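Local coordinates for Lys-gingipain catalytic subunit (PDB 6I9A), which cleaves proteins after lysine residues as a secreted, calcium-binding cysteine protease and possible virulence factor of Porphyromonas gingivalis, at residues I172-Q177 / V301-E306; V293-V298 / G307-S312; I132-L137 / R267-G272. One frame throughout, in Å; residues are numbered along the deposited sequence. Where two conformers were deposited one is given.

Contact 1: residues I172-Q177 / V301-E306; sequences IKYGMQ and VQPTFE. With NA (sodium ion), chain F.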
loop_
_atom_site.group_PDB
_atom_site.type_symbol
_atom_site.label_atom_id
_atom_site.label_comp_id
_atom_site.label_asym_id
_atom_site.label_seq_id
_atom_site.Cartn_x
_atom_site.Cartn_y
_atom_site.Cartn_z
ATOM N N ILE A 172 12.544 12.959 -10.063
ATOM C CA ILE A 172 13.202 12.753 -8.759
ATOM C C ILE A 172 13.514 14.099 -8.110
ATOM O O ILE A 172 13.362 14.245 -6.886
ATOM C CB ILE A 172 14.475 11.894 -8.989
ATOM C CG1 ILE A 172 14.132 10.500 -9.535
ATOM C CG2 ILE A 172 15.329 11.813 -7.698
ATOM C CD1 ILE A 172 13.151 9.700 -8.769
ATOM N N LYS A 173 13.895 15.108 -8.900
ATOM C CA LYS A 173 14.166 16.437 -8.347
ATOM C C LYS A 173 12.925 17.040 -7.717
ATOM O O LYS A 173 13.026 17.744 -6.705
ATOM C CB LYS A 173 14.770 17.365 -9.396
ATOM C CG LYS A 173 16.197 16.963 -9.795
ATOM C CD LYS A 173 16.724 17.852 -10.945
ATOM C CE LYS A 173 18.206 17.592 -11.181
ATOM N NZ LYS A 173 18.719 18.475 -12.261
ATOM N N TYR A 174 11.741 16.843 -8.307
ATOM C CA TYR A 174 10.493 17.353 -7.714
ATOM C C TYR A 174 10.265 16.682 -6.352
ATOM O O TYR A 174 10.010 17.351 -5.364
ATOM C CB TYR A 174 9.323 17.026 -8.687
ATOM C CG TYR A 174 7.976 17.488 -8.185
ATOM C CD1 TYR A 174 7.437 18.718 -8.588
ATOM C CD2 TYR A 174 7.228 16.697 -7.319
ATOM C CE1 TYR A 174 6.173 19.119 -8.177
ATOM C CE2 TYR A 174 5.961 17.101 -6.878
ATOM C CZ TYR A 174 5.453 18.311 -7.306
ATOM O OH TYR A 174 4.216 18.749 -6.926
ATOM N N GLY A 175 10.400 15.352 -6.309
ATOM C CA GLY A 175 10.276 14.637 -5.037
ATOM C C GLY A 175 11.208 15.171 -3.950
ATOM O O GLY A 175 10.794 15.369 -2.789
ATOM N N MET A 176 12.454 15.373 -4.304
ATOM C CA MET A 176 13.434 15.901 -3.351
ATOM C C MET A 176 13.190 17.345 -2.954
ATOM O O MET A 176 13.369 17.708 -1.790
ATOM C CB MET A 176 14.871 15.757 -3.907
ATOM C CG MET A 176 15.276 14.314 -4.107
ATOM S SD MET A 176 16.988 14.093 -4.545
ATOM C CE MET A 176 17.068 14.931 -6.024
ATOM N N GLN A 177 12.769 18.190 -3.895
ATOM C CA GLN A 177 12.546 19.583 -3.583
ATOM C C GLN A 177 11.473 19.692 -2.543
ATOM O O GLN A 177 11.597 20.476 -1.599
ATOM C CB GLN A 177 12.126 20.357 -4.848
ATOM C CG GLN A 177 11.706 21.769 -4.512
ATOM C CD GLN A 177 11.512 22.644 -5.694
ATOM O OE1 GLN A 177 11.788 22.259 -6.834
ATOM N NE2 GLN A 177 11.098 23.869 -5.422
ATOM N N VAL A 301 11.364 20.489 -18.499
ATOM C CA VAL A 301 11.154 21.728 -17.785
ATOM C C VAL A 301 10.839 21.323 -16.368
ATOM O O VAL A 301 9.956 20.476 -16.146
ATOM C CB VAL A 301 10.044 22.554 -18.467
ATOM C CG1 VAL A 301 9.829 23.893 -17.749
ATOM C CG2 VAL A 301 10.354 22.794 -19.963
ATOM N N GLN A 302 11.549 21.876 -15.414
ATOM C CA GLN A 302 11.353 21.426 -14.067
ATOM C C GLN A 302 9.929 21.755 -13.550
ATOM O O GLN A 302 9.534 22.928 -13.597
ATOM C CB GLN A 302 12.430 22.012 -13.132
ATOM C CG GLN A 302 12.349 21.441 -11.701
ATOM C CD GLN A 302 12.584 19.952 -11.654
ATOM O OE1 GLN A 302 13.327 19.413 -12.493
ATOM N NE2 GLN A 302 11.953 19.231 -10.716
ATOM N N PRO A 303 9.133 20.758 -13.079
ATOM C CA PRO A 303 7.798 21.118 -12.551
ATOM C C PRO A 303 7.877 21.710 -11.165
ATOM O O PRO A 303 8.797 21.398 -10.388
ATOM C CB PRO A 303 7.106 19.761 -12.475
ATOM C CG PRO A 303 8.240 18.757 -12.328
ATOM C CD PRO A 303 9.369 19.301 -13.104
ATOM N N THR A 304 6.904 22.574 -10.840
ATOM C CA THR A 304 6.751 23.074 -9.488
ATOM C C THR A 304 5.401 22.672 -8.941
ATOM O O THR A 304 4.490 22.242 -9.671
ATOM C CB THR A 304 6.887 24.573 -9.419
ATOM O OG1 THR A 304 5.821 25.159 -10.165
ATOM C CG2 THR A 304 8.276 25.032 -9.913
ATOM N N PHE A 305 5.257 22.822 -7.619
ATOM C CA PHE A 305 4.030 22.451 -6.953
ATOM C C PHE A 305 2.840 23.287 -7.463
ATOM O O PHE A 305 1.739 22.749 -7.689
ATOM C CB PHE A 305 4.234 22.612 -5.426
ATOM C CG PHE A 305 3.005 22.224 -4.658
ATOM C CD1 PHE A 305 2.761 20.904 -4.349
ATOM C CD2 PHE A 305 2.060 23.184 -4.288
ATOM C CE1 PHE A 305 1.606 20.530 -3.640
ATOM C CE2 PHE A 305 0.904 22.827 -3.575
ATOM C CZ PHE A 305 0.676 21.496 -3.271
ATOM N N GLU A 306 3.070 24.587 -7.701
ATOM C CA GLU A 306 2.010 25.498 -8.167
ATOM C C GLU A 306 1.607 25.275 -9.573
ATOM O O GLU A 306 0.506 25.664 -9.956
ATOM C CB GLU A 306 2.459 26.980 -8.073
ATOM C CG GLU A 306 2.544 27.558 -6.678
ATOM C CD GLU A 306 3.551 26.859 -5.794
ATOM O OE1 GLU A 306 4.679 26.537 -6.253
ATOM O OE2 GLU A 306 3.164 26.556 -4.645
HETATM NA NA NA F . 2.170 18.259 -8.294
HETATM O O HOH W 1 10.582 20.521 -8.600
HETATM O O HOH W 2 0.950 20.056 -7.173
#

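Contact 2: residues V293-V298 / G307-S312; sequences VGANAV and GTSMGS. With NA (sodium ion), chain F.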
loop_
_atom_site.group_PDB
_atom_site.type_symbol
_atom_site.label_atom_id
_atom_site.label_comp_id
_atom_site.label_asym_id
_atom_site.label_seq_id
_atom_site.Cartn_x
_atom_site.Cartn_y
_atom_site.Cartn_z
ATOM N N VAL A 293 4.557 13.256 -10.345
ATOM C CA VAL A 293 4.631 14.692 -10.082
ATOM C C VAL A 293 3.287 15.401 -10.076
ATOM O O VAL A 293 3.121 16.425 -9.388
ATOM C CB VAL A 293 5.527 15.285 -11.198
ATOM C CG1 VAL A 293 5.430 16.794 -11.292
ATOM C CG2 VAL A 293 6.979 14.859 -10.992
ATOM N N GLY A 294 2.353 14.903 -10.903
ATOM C CA GLY A 294 1.072 15.563 -11.150
ATOM C C GLY A 294 0.950 15.882 -12.627
ATOM O O GLY A 294 1.932 15.905 -13.390
ATOM N N ALA A 295 -0.304 16.091 -13.046
ATOM C CA ALA A 295 -0.544 16.562 -14.416
ATOM C C ALA A 295 -0.018 17.991 -14.601
ATOM O O ALA A 295 0.285 18.705 -13.637
ATOM C CB ALA A 295 -2.029 16.502 -14.733
ATOM N N ASN A 296 0.044 18.404 -15.878
ATOM C CA ASN A 296 0.604 19.737 -16.276
ATOM C C ASN A 296 2.133 19.773 -16.121
ATOM O O ASN A 296 2.722 20.821 -16.286
ATOM C CB ASN A 296 -0.047 20.958 -15.614
ATOM C CG ASN A 296 -1.221 21.466 -16.395
ATOM O OD1 ASN A 296 -1.250 21.349 -17.647
ATOM N ND2 ASN A 296 -2.224 21.990 -15.684
ATOM N N ALA A 297 2.770 18.637 -15.903
ATOM C CA ALA A 297 4.224 18.526 -15.972
ATOM C C ALA A 297 4.622 18.575 -17.453
ATOM O O ALA A 297 3.918 18.064 -18.307
ATOM C CB ALA A 297 4.631 17.177 -15.357
ATOM N N VAL A 298 5.735 19.239 -17.735
ATOM C CA VAL A 298 6.228 19.428 -19.097
ATOM C C VAL A 298 7.589 18.762 -19.250
ATOM O O VAL A 298 8.456 18.868 -18.359
ATOM C CB VAL A 298 6.286 20.946 -19.392
ATOM C CG1 VAL A 298 6.994 21.240 -20.702
ATOM C CG2 VAL A 298 4.878 21.533 -19.388
ATOM N N GLY A 307 2.467 24.688 -10.373
ATOM C CA GLY A 307 2.159 24.515 -11.786
ATOM C C GLY A 307 1.725 23.121 -12.175
ATOM O O GLY A 307 1.575 22.879 -13.372
ATOM N N THR A 308 1.518 22.215 -11.186
ATOM C CA THR A 308 1.091 20.847 -11.480
ATOM C C THR A 308 -0.088 20.514 -10.591
ATOM O O THR A 308 -0.281 21.113 -9.522
ATOM C CB THR A 308 2.238 19.822 -11.289
ATOM O OG1 THR A 308 2.722 19.910 -9.951
ATOM C CG2 THR A 308 3.390 20.010 -12.278
ATOM N N SER A 309 -0.861 19.494 -10.992
ATOM C CA SER A 309 -1.882 18.953 -10.122
ATOM C C SER A 309 -1.252 17.975 -9.130
ATOM O O SER A 309 -0.018 17.769 -9.116
ATOM C CB SER A 309 -2.986 18.307 -10.946
ATOM O OG SER A 309 -2.589 17.084 -11.545
ATOM N N MET A 310 -2.092 17.326 -8.330
ATOM C CA MET A 310 -1.572 16.409 -7.329
ATOM C C MET A 310 -1.101 15.081 -7.956
ATOM O O MET A 310 -1.848 14.381 -8.649
ATOM C CB MET A 310 -2.691 16.115 -6.315
ATOM C CG MET A 310 -2.168 15.308 -5.126
ATOM S SD MET A 310 -3.434 14.651 -4.008
ATOM C CE MET A 310 -4.143 13.356 -5.046
ATOM N N GLY A 311 0.150 14.703 -7.680
ATOM C CA GLY A 311 0.648 13.400 -8.088
ATOM C C GLY A 311 0.893 12.526 -6.884
ATOM O O GLY A 311 0.477 12.843 -5.751
ATOM N N SER A 312 1.523 11.371 -7.127
ATOM C CA SER A 312 1.711 10.393 -6.054
ATOM C C SER A 312 2.585 10.947 -4.920
ATOM O O SER A 312 2.272 10.730 -3.744
ATOM C CB SER A 312 2.294 9.100 -6.597
ATOM O OG SER A 312 3.631 9.309 -7.026
HETATM NA NA NA F . 2.170 18.259 -8.294
HETATM O O HOH W 2 0.950 20.056 -7.173
#

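Contact 3: residues I132-L137 / R267-G272; sequences IIDKVL and RVKEKG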
loop_
_atom_site.group_PDB
_atom_site.type_symbol
_atom_site.label_atom_id
_atom_site.label_comp_id
_atom_site.label_asym_id
_atom_site.label_seq_id
_atom_site.Cartn_x
_atom_site.Cartn_y
_atom_site.Cartn_z
ATOM N N ILE A 132 6.281 -12.461 3.967
ATOM C CA ILE A 132 5.688 -11.131 3.741
ATOM C C ILE A 132 5.102 -10.615 5.032
ATOM O O ILE A 132 5.308 -9.460 5.419
ATOM C CB ILE A 132 4.582 -11.198 2.668
ATOM C CG1 ILE A 132 5.115 -11.763 1.338
ATOM C CG2 ILE A 132 3.947 -9.791 2.478
ATOM C CD1 ILE A 132 4.018 -12.013 0.295
ATOM N N ILE A 133 4.291 -11.487 5.692
ATOM C CA ILE A 133 3.599 -11.056 6.918
ATOM C C ILE A 133 4.568 -10.615 7.989
ATOM O O ILE A 133 4.321 -9.628 8.688
ATOM C CB ILE A 133 2.714 -12.230 7.409
ATOM C CG1 ILE A 133 1.580 -12.439 6.420
ATOM C CG2 ILE A 133 2.197 -11.979 8.856
ATOM C CD1 ILE A 133 0.811 -13.746 6.646
ATOM N N ASP A 134 5.692 -11.354 8.163
ATOM C CA ASP A 134 6.622 -10.967 9.247
ATOM C C ASP A 134 7.188 -9.569 9.028
ATOM O O ASP A 134 7.428 -8.795 9.972
ATOM C CB ASP A 134 7.742 -11.982 9.333
ATOM C CG ASP A 134 7.296 -13.319 9.897
ATOM O OD1 ASP A 134 6.210 -13.389 10.542
ATOM O OD2 ASP A 134 8.043 -14.303 9.729
ATOM N N LYS A 135 7.425 -9.197 7.758
ATOM C CA LYS A 135 7.927 -7.841 7.470
ATOM C C LYS A 135 6.867 -6.799 7.751
ATOM O O LYS A 135 7.121 -5.740 8.315
ATOM C CB LYS A 135 8.410 -7.750 6.022
ATOM C CG LYS A 135 9.691 -8.616 5.815
ATOM C CD LYS A 135 10.261 -8.500 4.391
ATOM C CE LYS A 135 9.473 -9.316 3.417
ATOM N NZ LYS A 135 10.069 -9.231 2.034
ATOM N N VAL A 136 5.619 -7.085 7.323
ATOM C CA VAL A 136 4.499 -6.160 7.598
ATOM C C VAL A 136 4.318 -5.944 9.091
ATOM O O VAL A 136 4.171 -4.821 9.536
ATOM C CB VAL A 136 3.199 -6.697 6.970
ATOM C CG1 VAL A 136 2.007 -5.886 7.441
ATOM C CG2 VAL A 136 3.324 -6.705 5.452
ATOM N N LEU A 137 4.349 -7.031 9.879
ATOM C CA LEU A 137 4.121 -6.941 11.324
ATOM C C LEU A 137 5.219 -6.107 11.984
ATOM O O LEU A 137 4.932 -5.261 12.836
ATOM C CB LEU A 137 4.090 -8.356 11.949
ATOM C CG LEU A 137 2.870 -9.212 11.596
ATOM C CD1 LEU A 137 3.000 -10.616 12.153
ATOM C CD2 LEU A 137 1.607 -8.569 12.172
ATOM N N ARG A 267 8.385 -11.483 -1.418
ATOM C CA ARG A 267 8.496 -12.855 -0.875
ATOM C C ARG A 267 9.792 -13.103 -0.109
ATOM O O ARG A 267 9.809 -14.011 0.721
ATOM C CB ARG A 267 8.416 -13.883 -2.007
ATOM C CG ARG A 267 7.061 -13.967 -2.660
ATOM C CD ARG A 267 7.137 -14.842 -3.881
ATOM N NE ARG A 267 5.791 -14.965 -4.439
ATOM C CZ ARG A 267 5.453 -15.816 -5.405
ATOM N NH1 ARG A 267 6.381 -16.580 -5.987
ATOM N NH2 ARG A 267 4.197 -15.863 -5.842
ATOM N N VAL A 268 10.891 -12.391 -0.400
ATOM C CA VAL A 268 12.173 -12.751 0.217
ATOM C C VAL A 268 12.117 -12.578 1.735
ATOM O O VAL A 268 11.521 -11.636 2.287
ATOM C CB VAL A 268 13.344 -11.982 -0.418
ATOM C CG1 VAL A 268 13.717 -12.553 -1.786
ATOM C CG2 VAL A 268 13.088 -10.476 -0.494
ATOM N N LYS A 269 12.792 -13.528 2.437
ATOM C CA LYS A 269 12.709 -13.613 3.885
ATOM C C LYS A 269 13.624 -12.622 4.590
ATOM O O LYS A 269 14.825 -12.612 4.324
ATOM C CB LYS A 269 13.093 -15.041 4.338
ATOM C CG LYS A 269 12.889 -15.218 5.846
ATOM C CD LYS A 269 12.982 -16.698 6.259
ATOM C CE LYS A 269 12.450 -16.950 7.678
ATOM N NZ LYS A 269 10.935 -16.807 7.807
ATOM N N GLU A 270 13.075 -11.823 5.501
ATOM C CA GLU A 270 13.863 -10.918 6.357
ATOM C C GLU A 270 14.811 -10.044 5.540
ATOM O O GLU A 270 15.905 -9.691 5.979
ATOM C CB GLU A 270 14.625 -11.719 7.447
ATOM C CG GLU A 270 13.651 -12.376 8.441
ATOM C CD GLU A 270 14.285 -13.270 9.487
ATOM O OE1 GLU A 270 15.490 -13.561 9.376
ATOM O OE2 GLU A 270 13.564 -13.666 10.427
ATOM N N LYS A 271 14.315 -9.612 4.387
ATOM C CA LYS A 271 15.029 -8.667 3.519
ATOM C C LYS A 271 13.998 -8.139 2.531
ATOM O O LYS A 271 12.873 -8.623 2.482
ATOM C CB LYS A 271 16.231 -9.358 2.856
ATOM C CG LYS A 271 15.803 -10.420 1.842
ATOM C CD LYS A 271 16.963 -11.268 1.262
ATOM C CE LYS A 271 17.671 -12.161 2.264
ATOM N NZ LYS A 271 16.864 -13.372 2.620
ATOM N N GLY A 272 14.423 -7.208 1.698
ATOM C CA GLY A 272 13.500 -6.679 0.689
ATOM C C GLY A 272 12.401 -5.803 1.283
ATOM O O GLY A 272 12.600 -5.036 2.243
HETATM O O HOH W 3 10.310 -14.147 8.359
#

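Contact 1: residues I172-Q177 / V301-E306
Y174 presents the edge of its ring to the backbone of P303 and T304. CD1 lies 3.5 Å from P303 O, and CE1 is 3.7 Å from T304 C, so the rim runs beside the loop backbone. On the apolar side of the same meeting, CG of P303 touches Y174 CD1 at 3.8 Å. A tyrosine suits this place because its long flat ring packs against the loop while its hydroxyl carries on to a metal: Y174 OH binds the sodium ion at 2.5 Å. CG is anti to the backbone N (chi1 179°), and CB already points toward the loop. V293, T308, S309 and D314 supply the remaining protein ligands, and water 2, which also donates to F305 O, takes another position on the ion.

Polar groups lie on either side of Y174 along the helix. In Q302 the bend at chi2 (62°) turns CD toward the helix, and the side chain crosses that of K173 at about a right angle, with NE2 3.6 Å from K173 CB. That NE2 is held by P170 O, one turn before Y174, and it also gives a hydrogen bond to water 1 at 2.8 Å. The same water donates to Q177 OE1 and, at 2.7 Å, to P303 O; each glutamine is long enough to reach it, Q177 from the helix and Q302 from the loop.

Helix 163-178 is the helix of the beta-alpha-beta crossover from strand 152-157 to its parallel neighbour 188-192. I172 packs on L155 and A157 of strand 152-157, whereas Y174 faces the loop 301-306 and touches Y313 of helix 312-317.

Contact 2: residues V293-V298 / G307-S312
T308 lays its CG2 methyl over the backbone of A295 and A297, 3.6 Å from A295 O, where two ends of one sodium-binding loop meet between helices 285-293 and 312-317. Threonine suits the place because its other branch is a ligand: OG1 sits between the backbone N and the carbonyl carbon (chi1 58°) and binds the sodium ion at 2.4 Å. That hydroxyl is also hydrogen-bonded to T304 O. V293 O, at the end of the first helix, binds the ion at 2.3 Å, and S309 O does so at 2.4 Å; Y174 and D314 complete the protein ligands.

Beside the metal the two arms of the loop are joined by a pair of hydrogen bonds. S309 N donates to A295 O over 3.0 Å, and A295 N reaches back to S309 OG over 2.9 Å, a bent bond of 136° at the hydrogen. The serine hydroxyl has a second partner in Y3 OH, and the small A295 tucks its CB close beside it.

Close approach also demands glycines. G294 takes a positive phi, and a CB there or on G311, the N-cap residue of helix 312-317, would collide with the opposite backbone. Instead G294 CA makes a CH...O contact of 3.2 Å with S309 O.

Contact 3: residues I132-L137 / R267-G272
R267 begins the contact by setting its CA against I132, whose CG1 lies 4.2 Å away, so that helix 126-141 flanks the end of helix 261-267. This is the turn that ends the helix of a beta-alpha-beta crossover, from strand 242-247 to its parallel neighbour 273-279, and a lysine of the neighbouring helix inserts its ammonium among the turn's carbonyls. R267 NH2 hydrogen-bonds D85 and S122, so this end of the contact borders the site of a calcium ion that D85 helps to bind.

V268 leaves the helix and gives its carbonyl to that lysine: K135 NZ donates to V268 O at 2.8 Å, in the plane of the carbonyl (C=O...N angle 148°). T266 O and A273 O are further partners of the same ammonium, and a positive charge at this carbonyl-rich helix end is likely to be favourable. A long, flexible lysine is apt for the task: its chain bends at chi3 (-78°), which places CE, and CD and CE both lie beside the carbonyls of V268 and K271.

K269 sends its NZ back toward D134, but the two stop 4.3 Å apart, measured from OD2. Water 3 joins them instead, donating to D134 OD2 and accepting from K269 NZ at 2.8 Å, while N131 OD1 gives this lysine a direct partner.

E270 adopts left-handed helical backbone angles, turning the chain so that K271 O comes back toward the helix. K271 O is another of the four carbonyl acceptors of K135 NZ, which meets it at 2.9 Å, nearly in line with the carbonyl (167°), and K135 CD passes only 3.2 Å from the same oxygen. K271 also closes the turn from within, its NZ bonding K269 O at 2.8 Å.

G272 then has a positive phi, and a CB would strike V268 CG2, so glycine fits; its N is hydrogen-bonded to N237 OD1.

Overall arrangement
All three contacts belong to the C25 peptidase part of the chain. Contacts 1 and 2 are neighbours, their centres 9 Å apart, and they share one sodium ion and water 2: helix 163-178 gives Y174, and helix 285-293, the following loop and helix 312-317 give the other protein ligands. Contact 3 stands apart, about 32 Å from contact 1 and 33 Å from contact 2 between centres, and on the opposite side of the chain's centre from contact 2. It links helix 126-141, which follows the four-stranded sheet, to the turn that enters strand 273-279 of the six-stranded sheet. Contacts 1 and 3 alternate along the chain, each joining segments more than 120 residues apart, while contact 2 is local.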